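Local structure of Rho-related gtp-binding protein RHOD (Homo sapiens, 2J1L) at residues G145-T148 and D149-K152; Q174-A177 and R178-A182. The protein is a small GTP-binding protein of the Rho branch of the Ras family, with a single guanine-nucleotide-binding domain that here holds GDP. All coordinates share one frame; numbering follows the deposited sequence.

Contact 1: G145-T148 and D149-K152; sequences GCKT and DLRK. With GDP (guanosine-5'-diphosphate), chain B.
The chain leaves strand 141-146 at K147 and turns at once into a short helix-like coil, where L150 N donates to K147 O at 2.9 Å with an N-H...O angle of 166°; R151 N follows with a weak bond to T148 O. The side chain of K147 runs extended beyond CG along one face of the guanine, so that CG lies 3.6 Å from C5 of GDP and CD 3.5 Å from C4 of the same base. The ammonium group emerges past the base at the sugar, NZ making a weak bond to O4' of GDP; NZ is also salt-bridged to D114 and hydrogen-bonded to the carbonyl of G44. D149 meets the edge of the base. Its CG sits between the backbone N and the carbonyl carbon (chi1 56°), which turns the carboxylate to the nucleotide: OD1 accepts from GDP N1 at 2.9 Å and OD2 from GDP N2 at 3.0 Å. S189, another residue of the pocket, hydrogen-bonds the same OD1 through its OG and holds the carboxylate in place. L150 packs over N2 from the face that K147 covers, CD2 lying 3.4 Å from GDP N2, and its CD1 reaches to 4.1 Å from CD of K147. On the far side of the turn, R151 crosses T148 at an oblique angle, NH2 lying 4.1 Å from T148 CG2; its guanidinium is anchored by E187 and the carbonyl of V168. Lysine along the face of the ring and aspartate on N1 and N2 are the hallmark of the guanine-specificity motif of Ras-like GTP-binding proteins, the N/TKxD element, here in the variant form C-K-T-D.

Contact 2: Q174-A177 and R178-A182; sequences QEMA and RSVGA
R178 folds back over the preceding turn of helix 170-179, bringing its guanidinium alongside Q174, whose backbone carbonyl O lies over one face, while E175 OE1 approaches NH1 obliquely. The bend at chi3 turns the group back, and NH2 comes to lie 3.7 Å from Q174 CG, with the amide and guanidinium planes 30° apart. The carboxylate of E175 is turned much more steeply, 72° from the guanidinium plane. Its OE1 forms a salt bridge with R178 NH1 at 2.9 Å, but the hydrogen bond within it is weak, bent to 121°. At the next residue, S179 OG donates to M176 O at 3.1 Å, its hydroxyl set between the backbone N and the carbonyl carbon. The helix then ends in a Schellman motif with G181, at positive phi, as its C' residue: A182 N bonds to A177 O at 2.9 Å and G181 N to R178 O. A177 O also accepts from V180 N, the two donors arriving from opposite faces of the carbonyl plane. This reversal sets A182 CB 4.0 Å from A177 CB, and A182 also rests on I141 and V143 of strand 141-146. M176 meets F125 and V180 meets Y129 of helix 118-135.

Contact 1 precedes contact 2 along the chain, and helix 154-162 comes between them. Their centres are 19 Å apart and their nearest atoms about 8 Å, without touching. Both involve strand 141-146, an inner strand of the mixed sheet: 145-152 includes its last two residues and runs on into the nucleotide pocket, whereas 174-182 packs against the strand through A182 and against helix 118-135, then leads into the edge strand 184-187. That edge strand ties the two regions together, since R151 of contact 1 forms a salt bridge with its E187. One contact thus forms part of the GDP site, and the other closes a helix on the flank of the same Ras-like domain.

Contact 1: G145-T148 and D149-K152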
# COMPACT_ATOMS: atom_id res chain seq x y z
N GLY A 145 2.28 3.19 3.46
CA GLY A 145 3.70 3.17 3.79
C GLY A 145 4.11 1.88 4.47
O GLY A 145 3.57 1.56 5.51
N CYS A 146 5.05 1.13 3.89
CA CYS A 146 5.45 -0.19 4.37
C CYS A 146 6.80 -0.22 5.13
O CYS A 146 7.62 0.70 5.01
CB CYS A 146 5.56 -1.14 3.20
SG CYS A 146 3.99 -1.38 2.25
N LYS A 147 7.03 -1.29 5.88
CA LYS A 147 8.25 -1.49 6.64
C LYS A 147 8.47 -0.39 7.69
O LYS A 147 9.62 0.02 7.93
CB LYS A 147 9.46 -1.55 5.71
CG LYS A 147 9.29 -2.38 4.46
CD LYS A 147 10.67 -2.78 3.92
CE LYS A 147 10.62 -3.19 2.46
NZ LYS A 147 11.95 -2.99 1.80
N THR A 148 7.39 0.07 8.34
CA THR A 148 7.49 1.14 9.35
C THR A 148 8.40 0.77 10.53
O THR A 148 8.85 1.65 11.28
CB THR A 148 6.11 1.52 9.90
OG1 THR A 148 5.47 0.36 10.46
CG2 THR A 148 5.21 2.10 8.78
N ASP A 149 8.68 -0.51 10.69
CA ASP A 149 9.61 -0.96 11.73
C ASP A 149 11.03 -0.43 11.51
O ASP A 149 11.80 -0.27 12.48
CB ASP A 149 9.62 -2.49 11.81
CG ASP A 149 9.95 -3.14 10.49
OD1 ASP A 149 9.14 -3.02 9.53
OD2 ASP A 149 11.02 -3.77 10.41
N LEU A 150 11.37 -0.12 10.26
CA LEU A 150 12.73 0.29 9.90
C LEU A 150 13.10 1.75 10.22
O LEU A 150 14.26 2.12 10.10
CB LEU A 150 13.00 -0.03 8.42
CG LEU A 150 13.07 -1.53 8.09
CD1 LEU A 150 13.51 -1.75 6.64
CD2 LEU A 150 13.98 -2.25 9.07
N ARG A 151 12.13 2.57 10.62
CA ARG A 151 12.42 3.89 11.19
C ARG A 151 13.22 3.76 12.48
O ARG A 151 14.13 4.55 12.73
CB ARG A 151 11.14 4.64 11.53
CG ARG A 151 10.26 4.95 10.36
CD ARG A 151 9.24 6.01 10.72
NE ARG A 151 8.42 6.34 9.56
CZ ARG A 151 7.10 6.16 9.46
NH1 ARG A 151 6.49 6.51 8.35
NH2 ARG A 151 6.39 5.64 10.44
N LYS A 152 12.87 2.77 13.30
CA LYS A 152 13.65 2.48 14.50
C LYS A 152 15.11 2.08 14.15
O LYS A 152 16.01 2.29 14.96
CB LYS A 152 12.97 1.41 15.37
CG LYS A 152 11.79 1.92 16.19
PB GDP B . 8.00 -6.50 -3.14
O1B GDP B . 7.01 -7.62 -3.02
O2B GDP B . 7.33 -5.17 -3.30
O3B GDP B . 8.88 -6.77 -4.34
O3A GDP B . 8.85 -6.46 -1.80
PA GDP B . 8.94 -7.81 -0.91
O1A GDP B . 7.66 -8.15 -0.20
O2A GDP B . 9.30 -8.96 -1.83
O5' GDP B . 10.09 -7.46 0.17
C5' GDP B . 11.31 -6.85 -0.21
C4' GDP B . 12.32 -6.90 0.93
O4' GDP B . 11.91 -6.15 2.08
C3' GDP B . 12.48 -8.34 1.43
O3' GDP B . 13.77 -8.51 2.04
C2' GDP B . 11.47 -8.45 2.53
O2' GDP B . 11.79 -9.44 3.48
C1' GDP B . 11.62 -7.08 3.15
N9 GDP B . 10.40 -6.70 3.86
C8 GDP B . 9.11 -6.81 3.46
N7 GDP B . 8.28 -6.29 4.40
C5 GDP B . 9.04 -5.85 5.41
C6 GDP B . 8.81 -5.20 6.70
O6 GDP B . 7.64 -4.92 7.10
N1 GDP B . 9.89 -4.91 7.43
C2 GDP B . 11.15 -5.20 7.03
N2 GDP B . 12.18 -4.88 7.84
N3 GDP B . 11.45 -5.79 5.86
C4 GDP B . 10.43 -6.12 5.04

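Contact 2: Q174-A177 and R178-A182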
# COMPACT_ATOMS: atom_id res chain seq x y z
N GLN A 174 1.15 11.55 4.63
CA GLN A 174 -0.20 12.09 4.49
C GLN A 174 -0.24 13.13 3.38
O GLN A 174 -1.13 13.11 2.54
CB GLN A 174 -0.66 12.69 5.83
CG GLN A 174 -2.15 12.60 6.07
CD GLN A 174 -2.48 12.15 7.48
OE1 GLN A 174 -2.17 12.85 8.45
NE2 GLN A 174 -3.09 10.97 7.61
N GLU A 175 0.74 14.03 3.39
CA GLU A 175 0.92 15.01 2.32
C GLU A 175 0.97 14.37 0.92
O GLU A 175 0.26 14.79 0.01
CB GLU A 175 2.21 15.82 2.53
CG GLU A 175 2.25 16.73 3.77
CD GLU A 175 1.04 17.68 3.87
OE1 GLU A 175 -0.00 17.27 4.43
OE2 GLU A 175 1.16 18.85 3.42
N MET A 176 1.81 13.35 0.76
CA MET A 176 1.83 12.57 -0.48
C MET A 176 0.43 12.13 -0.88
O MET A 176 0.02 12.29 -2.03
CB MET A 176 2.68 11.32 -0.31
CG MET A 176 2.81 10.43 -1.57
SD MET A 176 3.50 11.26 -3.03
CE MET A 176 4.71 12.38 -2.33
N ALA A 177 -0.31 11.57 0.07
CA ALA A 177 -1.67 11.11 -0.17
C ALA A 177 -2.55 12.23 -0.73
O ALA A 177 -3.27 12.02 -1.73
CB ALA A 177 -2.28 10.53 1.11
N ARG A 178 -2.51 13.40 -0.09
CA ARG A 178 -3.27 14.53 -0.59
C ARG A 178 -2.85 14.90 -2.01
O ARG A 178 -3.71 15.11 -2.87
CB ARG A 178 -3.18 15.77 0.34
CG ARG A 178 -4.04 15.62 1.59
CD ARG A 178 -4.29 16.95 2.33
NE ARG A 178 -3.42 17.16 3.50
CZ ARG A 178 -3.43 16.42 4.63
NH1 ARG A 178 -2.59 16.73 5.62
NH2 ARG A 178 -4.25 15.38 4.77
N SER A 179 -1.55 14.92 -2.30
CA SER A 179 -1.11 15.42 -3.60
C SER A 179 -1.36 14.41 -4.72
O SER A 179 -1.18 14.71 -5.90
CB SER A 179 0.34 15.91 -3.58
OG SER A 179 1.23 14.87 -3.29
N VAL A 180 -1.81 13.23 -4.35
CA VAL A 180 -2.12 12.21 -5.33
C VAL A 180 -3.62 11.85 -5.37
O VAL A 180 -4.05 10.93 -6.08
CB VAL A 180 -1.21 11.00 -5.07
CG1 VAL A 180 -1.91 9.68 -5.33
CG2 VAL A 180 0.05 11.15 -5.88
N GLY A 181 -4.43 12.60 -4.63
CA GLY A 181 -5.87 12.39 -4.58
C GLY A 181 -6.28 11.08 -3.93
O GLY A 181 -7.33 10.54 -4.24
N ALA A 182 -5.45 10.57 -3.02
CA ALA A 182 -5.77 9.30 -2.34
C ALA A 182 -6.86 9.50 -1.31
O ALA A 182 -6.92 10.55 -0.66
CB ALA A 182 -4.56 8.72 -1.68